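Local coordinates for protein FMN-dependent NADH:quinone oxidoreductase 1 (Bacillus anthracis, PDB 3U7I) that probably uses FMN and NADH to reduce electrophilic quinones, giving resistance to thiol-specific stress, and to cleave the azo bond of aromatic azo compounds, at residues C[10-15]-C[111-116]; C[20-25]-C[197-202]; C[28-33]-C[145-150]; C[181-186]-C[207-212]. All coordinates share one frame; numbering follows the deposited sequence.

Contact 1: C[10-15]-C[111-116]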
loop_
_atom_site.group_PDB
_atom_site.type_symbol
_atom_site.label_atom_id
_atom_site.label_comp_id
_atom_site.label_asym_id
_atom_site.label_seq_id
_atom_site.Cartn_x
_atom_site.Cartn_y
_atom_site.Cartn_z
ATOM N N ILE C 10 -2.671 13.128 -9.907
ATOM C CA ILE C 10 -2.241 12.565 -8.631
ATOM C C ILE C 10 -0.842 11.979 -8.815
ATOM O O ILE C 10 -0.676 10.870 -9.333
ATOM C CB ILE C 10 -3.206 11.482 -8.124
ATOM C CG1 ILE C 10 -4.624 12.043 -8.005
ATOM C CG2 ILE C 10 -2.713 10.907 -6.791
ATOM C CD1 ILE C 10 -5.711 10.995 -8.218
ATOM N N ASN C 11 0.159 12.760 -8.421
ATOM C CA ASN C 11 1.554 12.389 -8.605
ATOM C C ASN C 11 2.101 11.619 -7.394
ATOM O O ASN C 11 2.361 12.206 -6.341
ATOM C CB ASN C 11 2.381 13.646 -8.872
ATOM C CG ASN C 11 3.858 13.356 -9.027
ATOM O OD1 ASN C 11 4.292 12.198 -9.001
ATOM N ND2 ASN C 11 4.646 14.416 -9.210
ATOM N N ALA C 12 2.275 10.312 -7.550
ATOM C CA ALA C 12 2.713 9.467 -6.430
ATOM C C ALA C 12 4.228 9.173 -6.433
ATOM O O ALA C 12 4.689 8.224 -5.789
ATOM C CB ALA C 12 1.912 8.167 -6.400
ATOM N N HIS C 13 4.997 9.983 -7.155
ATOM C CA HIS C 13 6.437 9.772 -7.257
ATOM C C HIS C 13 7.192 10.510 -6.151
ATOM O O HIS C 13 7.060 11.713 -6.018
ATOM C CB HIS C 13 6.956 10.226 -8.623
ATOM C CG HIS C 13 8.204 9.516 -9.051
ATOM N ND1 HIS C 13 9.365 9.544 -8.309
ATOM C CD2 HIS C 13 8.464 8.739 -10.129
ATOM C CE1 HIS C 13 10.292 8.823 -8.916
ATOM N NE2 HIS C 13 9.772 8.323 -10.021
ATOM N N PRO C 14 7.991 9.781 -5.352
ATOM C CA PRO C 14 8.780 10.411 -4.285
ATOM C C PRO C 14 9.679 11.571 -4.762
ATOM O O PRO C 14 9.997 12.464 -3.974
ATOM C CB PRO C 14 9.636 9.247 -3.756
ATOM C CG PRO C 14 8.801 8.023 -4.028
ATOM C CD PRO C 14 8.101 8.310 -5.340
ATOM N N LYS C 15 10.093 11.561 -6.027
ATOM C CA LYS C 15 10.956 12.624 -6.538
ATOM C C LYS C 15 10.160 13.804 -7.098
ATOM O O LYS C 15 10.741 14.771 -7.603
ATOM C CB LYS C 15 11.914 12.091 -7.602
ATOM C CG LYS C 15 12.961 11.119 -7.090
ATOM C CD LYS C 15 14.080 11.025 -8.093
ATOM C CE LYS C 15 15.097 9.998 -7.690
ATOM N NZ LYS C 15 16.351 10.189 -8.472
ATOM N N SER C 111 3.463 4.118 -0.455
ATOM C CA SER C 111 2.827 4.375 0.839
ATOM C C SER C 111 1.968 5.640 0.840
ATOM O O SER C 111 0.869 5.642 1.396
ATOM C CB SER C 111 3.867 4.445 1.951
ATOM O OG SER C 111 4.842 5.426 1.667
ATOM N N LYS C 112 2.461 6.716 0.229
ATOM C CA LYS C 112 1.688 7.961 0.220
ATOM C C LYS C 112 0.435 7.871 -0.662
ATOM O O LYS C 112 -0.526 8.595 -0.438
ATOM C CB LYS C 112 2.550 9.189 -0.131
ATOM C CG LYS C 112 3.606 9.553 0.917
ATOM C CD LYS C 112 3.035 9.710 2.333
ATOM C CE LYS C 112 2.018 10.856 2.447
ATOM N NZ LYS C 112 1.584 11.093 3.879
ATOM N N LEU C 113 0.422 6.959 -1.636
ATOM C CA LEU C 113 -0.797 6.734 -2.426
ATOM C C LEU C 113 -1.857 5.998 -1.590
ATOM O O LEU C 113 -3.059 6.232 -1.746
ATOM C CB LEU C 113 -0.501 5.986 -3.734
ATOM C CG LEU C 113 -1.662 5.830 -4.718
ATOM C CD1 LEU C 113 -2.359 7.165 -4.965
ATOM C CD2 LEU C 113 -1.186 5.224 -6.039
ATOM N N LYS C 114 -1.410 5.119 -0.697
ATOM C CA LYS C 114 -2.319 4.532 0.289
ATOM C C LYS C 114 -2.916 5.619 1.187
ATOM O O LYS C 114 -4.126 5.634 1.407
ATOM C CB LYS C 114 -1.626 3.456 1.135
ATOM C CG LYS C 114 -2.562 2.766 2.135
ATOM C CD LYS C 114 -3.894 2.376 1.477
ATOM C CE LYS C 114 -4.730 1.396 2.328
ATOM N NZ LYS C 114 -5.011 1.860 3.714
ATOM N N ASP C 115 -2.080 6.530 1.697
ATOM C CA ASP C 115 -2.578 7.652 2.495
ATOM C C ASP C 115 -3.601 8.460 1.700
ATOM O O ASP C 115 -4.611 8.913 2.250
ATOM C CB ASP C 115 -1.450 8.592 2.914
ATOM C CG ASP C 115 -0.561 7.997 3.969
ATOM O OD1 ASP C 115 -1.001 7.056 4.659
ATOM O OD2 ASP C 115 0.573 8.490 4.120
ATOM N N TYR C 116 -3.326 8.658 0.413
ATOM C CA TYR C 116 -4.257 9.404 -0.432
ATOM C C TYR C 116 -5.582 8.647 -0.557
ATOM O O TYR C 116 -6.656 9.251 -0.473
ATOM C CB TYR C 116 -3.653 9.694 -1.813
ATOM C CG TYR C 116 -4.534 10.563 -2.688
ATOM C CD1 TYR C 116 -4.574 11.946 -2.519
ATOM C CD2 TYR C 116 -5.333 9.999 -3.675
ATOM C CE1 TYR C 116 -5.392 12.748 -3.329
ATOM C CE2 TYR C 116 -6.159 10.790 -4.484
ATOM C CZ TYR C 116 -6.180 12.152 -4.311
ATOM O OH TYR C 116 -6.999 12.918 -5.123
#
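Ile10 lays its forked side chain against the Tyr116 ring, the two side chains crossing at about a right angle. Its methyl CG2 stands 4.2 Å from the centroid of the Tyr116 ring and 15° off the ring normal, a CH-pi contact over the face, displaced toward the rim. The longer branch follows the ring to its phenol end: Ile10 CD1 comes within 3.8 Å of Tyr116 CE2, while Ile10 CG1 passes Tyr116 OH at 3.8 Å. Both branches can touch because chi1 of Ile10 (-57°) sets CG2 opposite the backbone N and CG1 opposite the carbonyl carbon, so the fork spreads along the ring. Leu113, one helical turn before Tyr116, meets the same methyl from a second direction, with its CD1 4.2 Å from Ile10 CG2. Ala12 CB touches Leu113 CB at 4.2 Å, and the short side chain is consistent with the close backbones, CA of Ala12 lying 6.0 Å from CA of Leu113.

No hydrogen bond joins the two segments; several of their polar groups have partners elsewhere. Asn11 points away from the helix, and its OD1 accepts from His13 N at 3.0 Å in an Asx turn that bends the chain as it leaves the strand. Lys112 and Asp115 pair in a salt bridge within the helix, and Asp115 also bonds Ser111 of the second subunit.

The contact thus packs helix 111-120 onto strand 6-11, which is hydrogen-bonded between strands 43-48 and 97-103, while Ile88 and Phe92 of helix 76-94 press on Tyr116.

Contact 2: C[20-25]-C[197-202]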
loop_
_atom_site.group_PDB
_atom_site.type_symbol
_atom_site.label_atom_id
_atom_site.label_comp_id
_atom_site.label_asym_id
_atom_site.label_seq_id
_atom_site.Cartn_x
_atom_site.Cartn_y
_atom_site.Cartn_z
ATOM N N SER C 20 14.266 13.153 -14.803
ATOM C CA SER C 20 14.942 11.904 -15.149
ATOM C C SER C 20 14.152 10.633 -14.792
ATOM O O SER C 20 14.594 9.522 -15.091
ATOM C CB SER C 20 16.314 11.856 -14.477
ATOM O OG SER C 20 16.183 11.855 -13.066
ATOM N N SER C 21 12.995 10.797 -14.152
ATOM C CA SER C 21 12.141 9.664 -13.792
ATOM C C SER C 21 11.326 9.215 -14.991
ATOM O O SER C 21 10.630 10.030 -15.605
ATOM C CB SER C 21 11.187 10.047 -12.659
ATOM O OG SER C 21 11.901 10.413 -11.495
ATOM N N VAL C 22 11.401 7.923 -15.315
ATOM C CA VAL C 22 10.673 7.382 -16.469
ATOM C C VAL C 22 9.173 7.719 -16.462
ATOM O O VAL C 22 8.633 8.197 -17.466
ATOM C CB VAL C 22 10.877 5.866 -16.625
ATOM C CG1 VAL C 22 10.044 5.345 -17.785
ATOM C CG2 VAL C 22 12.348 5.557 -16.853
ATOM N N SER C 23 8.512 7.484 -15.329
ATOM C CA SER C 23 7.090 7.803 -15.197
ATOM C C SER C 23 6.815 9.314 -15.298
ATOM O O SER C 23 5.790 9.733 -15.830
ATOM C CB SER C 23 6.508 7.221 -13.905
ATOM O OG SER C 23 7.123 7.775 -12.756
ATOM N N ILE C 24 7.734 10.130 -14.795
ATOM C CA ILE C 24 7.590 11.582 -14.903
ATOM C C ILE C 24 7.785 12.071 -16.352
ATOM O O ILE C 24 7.031 12.920 -16.819
ATOM C CB ILE C 24 8.526 12.325 -13.915
ATOM C CG1 ILE C 24 8.153 11.972 -12.465
ATOM C CG2 ILE C 24 8.457 13.825 -14.138
ATOM C CD1 ILE C 24 9.180 12.391 -11.412
ATOM N N LYS C 25 8.776 11.523 -17.061
ATOM C CA LYS C 25 8.947 11.811 -18.487
ATOM C C LYS C 25 7.702 11.450 -19.277
ATOM O O LYS C 25 7.227 12.241 -20.087
ATOM C CB LYS C 25 10.146 11.061 -19.083
ATOM C CG LYS C 25 11.470 11.742 -18.851
ATOM C CD LYS C 25 12.614 11.053 -19.573
ATOM C CE LYS C 25 13.943 11.514 -18.983
ATOM N NZ LYS C 25 15.054 11.585 -19.980
ATOM N N GLU C 197 13.621 2.650 -26.036
ATOM C CA GLU C 197 12.510 1.775 -26.411
ATOM C C GLU C 197 11.357 1.924 -25.421
ATOM O O GLU C 197 10.196 2.041 -25.819
ATOM C CB GLU C 197 12.953 0.310 -26.459
ATOM C CG GLU C 197 11.804 -0.671 -26.722
ATOM C CD GLU C 197 12.075 -2.085 -26.197
ATOM O OE1 GLU C 197 13.239 -2.553 -26.266
ATOM O OE2 GLU C 197 11.116 -2.730 -25.712
ATOM N N VAL C 198 11.679 1.917 -24.129
ATOM C CA VAL C 198 10.663 2.109 -23.097
ATOM C C VAL C 198 9.958 3.448 -23.293
ATOM O O VAL C 198 8.732 3.502 -23.408
ATOM C CB VAL C 198 11.259 2.046 -21.666
ATOM C CG1 VAL C 198 10.176 2.251 -20.623
ATOM C CG2 VAL C 198 11.960 0.726 -21.441
ATOM N N LEU C 199 10.741 4.524 -23.328
ATOM C CA LEU C 199 10.192 5.871 -23.439
ATOM C C LEU C 199 9.312 6.029 -24.670
ATOM O O LEU C 199 8.203 6.550 -24.575
ATOM C CB LEU C 199 11.312 6.916 -23.432
ATOM C CG LEU C 199 11.901 7.234 -22.053
ATOM C CD1 LEU C 199 13.119 8.131 -22.180
ATOM C CD2 LEU C 199 10.857 7.882 -21.150
ATOM N N GLN C 200 9.802 5.566 -25.820
ATOM C CA GLN C 200 9.088 5.736 -27.087
ATOM C C GLN C 200 7.793 4.929 -27.172
ATOM O O GLN C 200 6.798 5.400 -27.728
ATOM C CB GLN C 200 10.002 5.424 -28.278
ATOM C CG GLN C 200 11.174 6.392 -28.431
ATOM C CD GLN C 200 10.731 7.845 -28.578
ATOM O OE1 GLN C 200 9.693 8.140 -29.184
ATOM N NE2 GLN C 200 11.517 8.762 -28.015
ATOM N N ASN C 201 7.801 3.718 -26.624
ATOM C CA ASN C 201 6.583 2.916 -26.586
ATOM C C ASN C 201 5.512 3.535 -25.684
ATOM O O ASN C 201 4.331 3.558 -26.036
ATOM C CB ASN C 201 6.891 1.483 -26.161
ATOM C CG ASN C 201 7.498 0.662 -27.285
ATOM O OD1 ASN C 201 7.069 0.760 -28.439
ATOM N ND2 ASN C 201 8.503 -0.147 -26.957
ATOM N N ALA C 202 5.944 4.046 -24.532
ATOM C CA ALA C 202 5.060 4.693 -23.566
ATOM C C ALA C 202 4.546 6.023 -24.105
ATOM O O ALA C 202 3.369 6.348 -23.950
ATOM C CB ALA C 202 5.775 4.902 -22.256
#
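With chi1 at -78° and chi2 at 172°, Leu199 carries its branched end toward helix 22-37, although its CB points along the interface and not at the partner. Lys25 has a similar first torsion (-83°), which places CG beside its own backbone N and brings the aliphatic part of the chain slantwise across the leucine methyls. Two of its carbons do the touching. Lys25 CB lies 3.9 Å from Leu199 CD2, and Lys25 CD lies 3.9 Å from Leu199 CD1, so the fork of the leucine is met at both prongs by the hydrocarbon of a charged residue.

Lower down, toward the sheet, the pairing is valine with valine. CG1 of Val22 is 4.2 Å from CG1 of Val198 and a little further, 4.3 Å, from CD2 of Leu199, which therefore bridges the two halves of the interface. Ala187 and Ala149 of the strands beneath touch Val22 as well. No hydrogen bond joins the two segments, and only Val198 among the touching residues is buried: this is an apolar, only partly buried helix-helix contact.

The first turn of helix 22-37 is already closed here by Lys25 N bonding to Ser21 O at 2.8 Å. Ser21, Val22 and Ser23 are predicted to bind FMN, consistent with the flavodoxin-like fold, in which the loop after the first strand and the start of the following helix receive the flavin phosphate.

Contact 3: C[28-33]-C[145-150]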
loop_
_atom_site.group_PDB
_atom_site.type_symbol
_atom_site.label_atom_id
_atom_site.label_comp_id
_atom_site.label_asym_id
_atom_site.label_seq_id
_atom_site.Cartn_x
_atom_site.Cartn_y
_atom_site.Cartn_z
ATOM N N LYS C 28 4.844 13.864 -18.474
ATOM C CA LYS C 28 5.036 15.181 -19.074
ATOM C C LYS C 28 4.734 15.150 -20.576
ATOM O O LYS C 28 4.185 16.104 -21.141
ATOM C CB LYS C 28 6.448 15.696 -18.795
ATOM C CG LYS C 28 6.696 16.044 -17.330
ATOM C CD LYS C 28 8.175 15.853 -16.967
ATOM C CE LYS C 28 8.783 17.111 -16.367
ATOM N NZ LYS C 28 8.712 18.254 -17.328
ATOM N N HIS C 29 5.071 14.037 -21.217
ATOM C CA HIS C 29 4.720 13.833 -22.616
ATOM C C HIS C 29 3.197 13.768 -22.759
ATOM O O HIS C 29 2.628 14.407 -23.649
ATOM C CB HIS C 29 5.367 12.557 -23.154
ATOM C CG HIS C 29 5.298 12.425 -24.645
ATOM N ND1 HIS C 29 6.139 13.113 -25.493
ATOM C CD2 HIS C 29 4.486 11.684 -25.438
ATOM C CE1 HIS C 29 5.846 12.803 -26.744
ATOM N NE2 HIS C 29 4.843 11.942 -26.738
ATOM N N PHE C 30 2.545 13.001 -21.879
ATOM C CA PHE C 30 1.086 12.957 -21.836
ATOM C C PHE C 30 0.483 14.359 -21.684
ATOM O O PHE C 30 -0.419 14.739 -22.437
ATOM C CB PHE C 30 0.566 12.046 -20.709
ATOM C CG PHE C 30 -0.910 12.224 -20.426
ATOM C CD1 PHE C 30 -1.866 11.608 -21.225
ATOM C CD2 PHE C 30 -1.340 13.038 -19.385
ATOM C CE1 PHE C 30 -3.226 11.788 -20.976
ATOM C CE2 PHE C 30 -2.694 13.229 -19.138
ATOM C CZ PHE C 30 -3.638 12.599 -19.932
ATOM N N LEU C 31 0.984 15.122 -20.713
ATOM C CA LEU C 31 0.378 16.408 -20.378
ATOM C C LEU C 31 0.477 17.412 -21.523
ATOM O O LEU C 31 -0.470 18.159 -21.794
ATOM C CB LEU C 31 0.984 16.981 -19.096
ATOM C CG LEU C 31 0.248 18.186 -18.495
ATOM C CD1 LEU C 31 -1.166 17.810 -18.069
ATOM C CD2 LEU C 31 1.028 18.767 -17.322
ATOM N N GLU C 32 1.624 17.424 -22.194
ATOM C CA GLU C 32 1.822 18.281 -23.360
ATOM C C GLU C 32 0.825 17.923 -24.459
ATOM O O GLU C 32 0.169 18.792 -25.036
ATOM C CB GLU C 32 3.253 18.138 -23.874
ATOM C CG GLU C 32 3.586 19.036 -25.056
ATOM C CD GLU C 32 5.017 18.860 -25.548
ATOM O OE1 GLU C 32 5.793 18.113 -24.908
ATOM O OE2 GLU C 32 5.364 19.473 -26.582
ATOM N N SER C 33 0.713 16.628 -24.732
ATOM C CA SER C 33 -0.224 16.101 -25.721
ATOM C C SER C 33 -1.696 16.393 -25.361
ATOM O O SER C 33 -2.480 16.860 -26.203
ATOM C CB SER C 33 0.007 14.593 -25.879
ATOM O OG SER C 33 -0.829 14.034 -26.872
ATOM N N LEU C 145 -6.618 7.353 -15.749
ATOM C CA LEU C 145 -5.434 6.885 -16.460
ATOM C C LEU C 145 -4.317 6.712 -15.447
ATOM O O LEU C 145 -4.030 7.621 -14.668
ATOM C CB LEU C 145 -5.009 7.876 -17.541
ATOM C CG LEU C 145 -3.714 7.537 -18.285
ATOM C CD1 LEU C 145 -3.912 6.347 -19.231
ATOM C CD2 LEU C 145 -3.203 8.761 -19.045
ATOM N N VAL C 146 -3.692 5.541 -15.444
ATOM C CA VAL C 146 -2.560 5.296 -14.559
ATOM C C VAL C 146 -1.281 5.210 -15.390
ATOM O O VAL C 146 -1.238 4.489 -16.388
ATOM C CB VAL C 146 -2.752 3.993 -13.756
ATOM C CG1 VAL C 146 -1.510 3.693 -12.919
ATOM C CG2 VAL C 146 -3.985 4.087 -12.877
ATOM N N ILE C 147 -0.261 5.969 -15.003
ATOM C CA ILE C 147 1.036 5.912 -15.670
ATOM C C ILE C 147 2.038 5.259 -14.722
ATOM O O ILE C 147 2.466 5.864 -13.738
ATOM C CB ILE C 147 1.533 7.328 -16.083
ATOM C CG1 ILE C 147 0.630 7.904 -17.182
ATOM C CG2 ILE C 147 2.981 7.268 -16.559
ATOM C CD1 ILE C 147 0.914 9.356 -17.512
ATOM N N GLN C 148 2.435 4.031 -15.035
ATOM C CA GLN C 148 3.303 3.251 -14.142
ATOM C C GLN C 148 4.622 2.837 -14.782
ATOM O O GLN C 148 4.628 2.178 -15.824
ATOM C CB GLN C 148 2.560 1.995 -13.651
ATOM C CG GLN C 148 3.390 1.028 -12.794
ATOM C CD GLN C 148 2.583 -0.190 -12.349
ATOM O OE1 GLN C 148 1.938 -0.169 -11.294
ATOM N NE2 GLN C 148 2.604 -1.254 -13.155
ATOM N N ALA C 149 5.735 3.217 -14.153
ATOM C CA ALA C 149 7.064 2.786 -14.594
ATOM C C ALA C 149 7.520 1.660 -13.696
ATOM O O ALA C 149 7.380 1.754 -12.473
ATOM C CB ALA C 149 8.061 3.936 -14.524
ATOM N N SER C 150 8.071 0.599 -14.287
ATOM C CA SER C 150 8.492 -0.563 -13.509
ATOM C C SER C 150 9.753 -1.180 -14.079
ATOM O O SER C 150 9.984 -1.133 -15.287
ATOM C CB SER C 150 7.376 -1.619 -13.443
ATOM O OG SER C 150 7.017 -2.107 -14.734
#
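The side chains of Phe30 and Leu145 come from opposite directions, the ring from helix 22-37 and the leucine from strand 143-149, and theirs is the tight part of the contact. The methyl CD2 of Leu145 settles over one face of the ring, 3.9 Å from the Phe30 centroid and 25° off its normal. It is shifted toward the rim, so that its shortest distance, 3.6 Å, is to Phe30 CE1. In Phe30, chi1 of 167° places CG opposite the backbone N and directs the ring down onto the sheet. Leu145 has a matching first torsion, so both groups are extended across the space between the backbones.

The other half is looser. Ile147 CD1 reaches only the ring's root, 4.2 Å from Phe30 CB, and this residue is modelled in two conformers, so the touch belongs to one of them. Here the nearest backbones, CA of Phe30 and CA of Ile147, are 9.4 Å apart. On the outer surface of the helix, Lys28 and Glu32 are exposed and take no share in the packing. His29, partly exposed, turns instead to helix 195-214, where its NE2 bonds Glu207 and its ring stacks on Tyr203.

Val206 and Leu213 of that same helix, with Val99 of strand 97-103, also press on Phe30. The interface between the two segments is wholly apolar, with no hydrogen bond to fix a direction, so shape fit, dispersion and the exclusion of water probably account for the attraction between these two segments.

Contact 4: C[181-186]-C[207-212]; sequences DYQIVR and EEAASR
Arg212 reaches from helix 195-214 to two acceptors on strand 181-186, and its guanidinium shares its N-H groups between them. NH1 donates to Asp181 OD1 at 3.0 Å, a salt bridge that uses the syn lone pair of the carboxylate but is rather bent, with an N-H...O angle of 131°. NH2 donates more directly to Gln183 OE1, also at 3.0 Å, in the carbonyl plane and on a lone pair. NE adds a weak bond to the same oxygen at 3.5 Å. Extended through its first two torsions, the arginine chain then bends at chi3 (65°), which turns the guanidinium toward the strand.

Two waters add bridges. One molecule accepts from Arg212 NH1 at 3.0 Å and donates to Asp181 OD2; another accepts from Arg212 NE and donates a hydrogen bond to Gln183 OE1, 3.0 Å away. Gln183 OE1 is thus gripped by NH2 and a water, with the weak NE bond besides, and the methyl CB of Ala209 lies 3.6 Å from it.

The short strand and helix segments run nearly antiparallel, at 160°, as expected where one follows the other in a flavodoxin-like fold, and their axes come no closer than 10.5 Å. Long polar side chains bridge that gap on the outermost strand of the sheet. The adjacent positive charge probably draws electron density toward Gln183 OE1 and favours an ionised Asp181; between these two segments, charge and water contribute more direct links than apolar packing.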
loop_
_atom_site.group_PDB
_atom_site.type_symbol
_atom_site.label_atom_id
_atom_site.label_comp_id
_atom_site.label_asym_id
_atom_site.label_seq_id
_atom_site.Cartn_x
_atom_site.Cartn_y
_atom_site.Cartn_z
ATOM N N ASP C 181 -14.129 3.568 -16.346
ATOM C CA ASP C 181 -13.273 3.882 -17.491
ATOM C C ASP C 181 -11.824 3.999 -17.013
ATOM O O ASP C 181 -11.392 5.050 -16.539
ATOM C CB ASP C 181 -13.731 5.182 -18.163
ATOM C CG ASP C 181 -13.037 5.436 -19.501
ATOM O OD1 ASP C 181 -11.901 4.966 -19.712
ATOM O OD2 ASP C 181 -13.639 6.126 -20.346
ATOM N N TYR C 182 -11.090 2.896 -17.124
ATOM C CA TYR C 182 -9.747 2.785 -16.563
ATOM C C TYR C 182 -8.752 2.322 -17.627
ATOM O O TYR C 182 -9.022 1.393 -18.390
ATOM C CB TYR C 182 -9.770 1.789 -15.402
ATOM C CG TYR C 182 -8.431 1.481 -14.766
ATOM C CD1 TYR C 182 -8.088 2.035 -13.547
ATOM C CD2 TYR C 182 -7.527 0.616 -15.367
ATOM C CE1 TYR C 182 -6.881 1.754 -12.945
ATOM C CE2 TYR C 182 -6.311 0.329 -14.769
ATOM C CZ TYR C 182 -5.994 0.909 -13.549
ATOM O OH TYR C 182 -4.789 0.637 -12.924
ATOM N N GLN C 183 -7.609 2.996 -17.686
ATOM C CA GLN C 183 -6.504 2.554 -18.516
ATOM C C GLN C 183 -5.221 2.674 -17.725
ATOM O O GLN C 183 -5.021 3.636 -16.986
ATOM C CB GLN C 183 -6.378 3.386 -19.787
ATOM C CG GLN C 183 -5.076 3.108 -20.541
ATOM C CD GLN C 183 -5.018 3.764 -21.896
ATOM O OE1 GLN C 183 -5.765 4.706 -22.180
ATOM N NE2 GLN C 183 -4.135 3.261 -22.758
ATOM N N ILE C 184 -4.357 1.681 -17.866
ATOM C CA ILE C 184 -3.000 1.797 -17.361
ATOM C C ILE C 184 -1.980 1.730 -18.508
ATOM O O ILE C 184 -2.030 0.841 -19.372
ATOM C CB ILE C 184 -2.683 0.752 -16.262
ATOM C CG1 ILE C 184 -1.230 0.904 -15.808
ATOM C CG2 ILE C 184 -2.985 -0.670 -16.756
ATOM C CD1 ILE C 184 -0.902 0.201 -14.517
ATOM N N VAL C 185 -1.077 2.703 -18.525
ATOM C CA VAL C 185 0.063 2.659 -19.422
ATOM C C VAL C 185 1.278 2.163 -18.625
ATOM O O VAL C 185 1.667 2.765 -17.621
ATOM C CB VAL C 185 0.328 4.030 -20.056
ATOM C CG1 VAL C 185 1.613 3.998 -20.887
ATOM C CG2 VAL C 185 -0.878 4.464 -20.917
ATOM N N ARG C 186 1.850 1.046 -19.066
ATOM C CA ARG C 186 2.986 0.437 -18.385
ATOM C C ARG C 186 4.301 0.740 -19.097
ATOM O O ARG C 186 4.634 0.115 -20.112
ATOM C CB ARG C 186 2.801 -1.081 -18.278
ATOM C CG ARG C 186 1.617 -1.514 -17.429
ATOM C CD ARG C 186 1.597 -3.029 -17.248
ATOM N NE ARG C 186 0.464 -3.457 -16.431
ATOM C CZ ARG C 186 -0.783 -3.549 -16.879
ATOM N NH1 ARG C 186 -1.071 -3.238 -18.137
ATOM N NH2 ARG C 186 -1.747 -3.949 -16.068
ATOM N N GLU C 207 -0.027 9.295 -25.953
ATOM C CA GLU C 207 -0.603 10.128 -27.007
ATOM C C GLU C 207 -2.004 9.624 -27.345
ATOM O O GLU C 207 -2.962 10.393 -27.384
ATOM C CB GLU C 207 0.268 10.114 -28.262
ATOM C CG GLU C 207 1.579 10.838 -28.114
ATOM C CD GLU C 207 2.467 10.673 -29.339
ATOM O OE1 GLU C 207 1.957 10.229 -30.393
ATOM O OE2 GLU C 207 3.674 10.983 -29.241
ATOM N N GLU C 208 -2.114 8.328 -27.597
ATOM C CA GLU C 208 -3.403 7.711 -27.871
ATOM C C GLU C 208 -4.389 7.908 -26.714
ATOM O O GLU C 208 -5.581 8.107 -26.944
ATOM C CB GLU C 208 -3.213 6.224 -28.183
ATOM C CG GLU C 208 -2.416 5.971 -29.456
ATOM C CD GLU C 208 -1.801 4.579 -29.511
ATOM O OE1 GLU C 208 -1.317 4.088 -28.463
ATOM O OE2 GLU C 208 -1.793 3.975 -30.607
ATOM N N ALA C 209 -3.891 7.857 -25.475
ATOM C CA ALA C 209 -4.721 8.098 -24.288
ATOM C C ALA C 209 -5.183 9.550 -24.206
ATOM O O ALA C 209 -6.317 9.829 -23.811
ATOM C CB ALA C 209 -3.965 7.714 -23.016
ATOM N N ALA C 210 -4.290 10.470 -24.572
ATOM C CA ALA C 210 -4.597 11.898 -24.605
ATOM C C ALA C 210 -5.720 12.204 -25.600
ATOM O O ALA C 210 -6.650 12.948 -25.281
ATOM C CB ALA C 210 -3.345 12.699 -24.945
ATOM N N SER C 211 -5.623 11.631 -26.800
ATOM C CA SER C 211 -6.668 11.756 -27.817
ATOM C C SER C 211 -7.992 11.215 -27.294
ATOM O O SER C 211 -9.037 11.866 -27.408
ATOM C CB SER C 211 -6.289 10.979 -29.082
ATOM O OG SER C 211 -5.191 11.575 -29.739
ATOM N N ARG C 212 -7.942 10.004 -26.746
ATOM C CA ARG C 212 -9.128 9.359 -26.204
ATOM C C ARG C 212 -9.792 10.237 -25.143
ATOM O O ARG C 212 -10.979 10.567 -25.254
ATOM C CB ARG C 212 -8.782 7.980 -25.624
ATOM C CG ARG C 212 -10.000 7.187 -25.136
ATOM C CD ARG C 212 -9.628 5.782 -24.672
ATOM N NE ARG C 212 -8.762 5.804 -23.500
ATOM C CZ ARG C 212 -9.189 5.984 -22.252
ATOM N NH1 ARG C 212 -10.481 6.173 -22.006
ATOM N NH2 ARG C 212 -8.320 5.985 -21.252
HETATM O O HOH W 1 -9.256 6.015 -18.915
HETATM O O HOH W 2 -13.127 6.765 -23.348
HETATM O O HOH W 3 -6.347 5.016 -25.133
#

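How the contacts relate
From the N terminus, contact 1 opens at the end of strand 6-11; it closes when helix 111-120 packs on that strand. Contacts 2 and 3 have by then both opened on helix 22-37, so each crosses contact 1. Contact 3 closes first, on strand 143-149, and lies within the longer span of contact 2, which ends on helix 195-214. Contact 4 opens on strand 181-187 after contacts 1 and 3 have closed, and crosses contact 2. Strands 143-149 and 181-187 are sheet neighbours, so contacts 3 and 4 adjoin. Together they bind helices 22-37, 111-120 and 195-214 to the parallel sheet, while His13 brings contact 1 against contact 2.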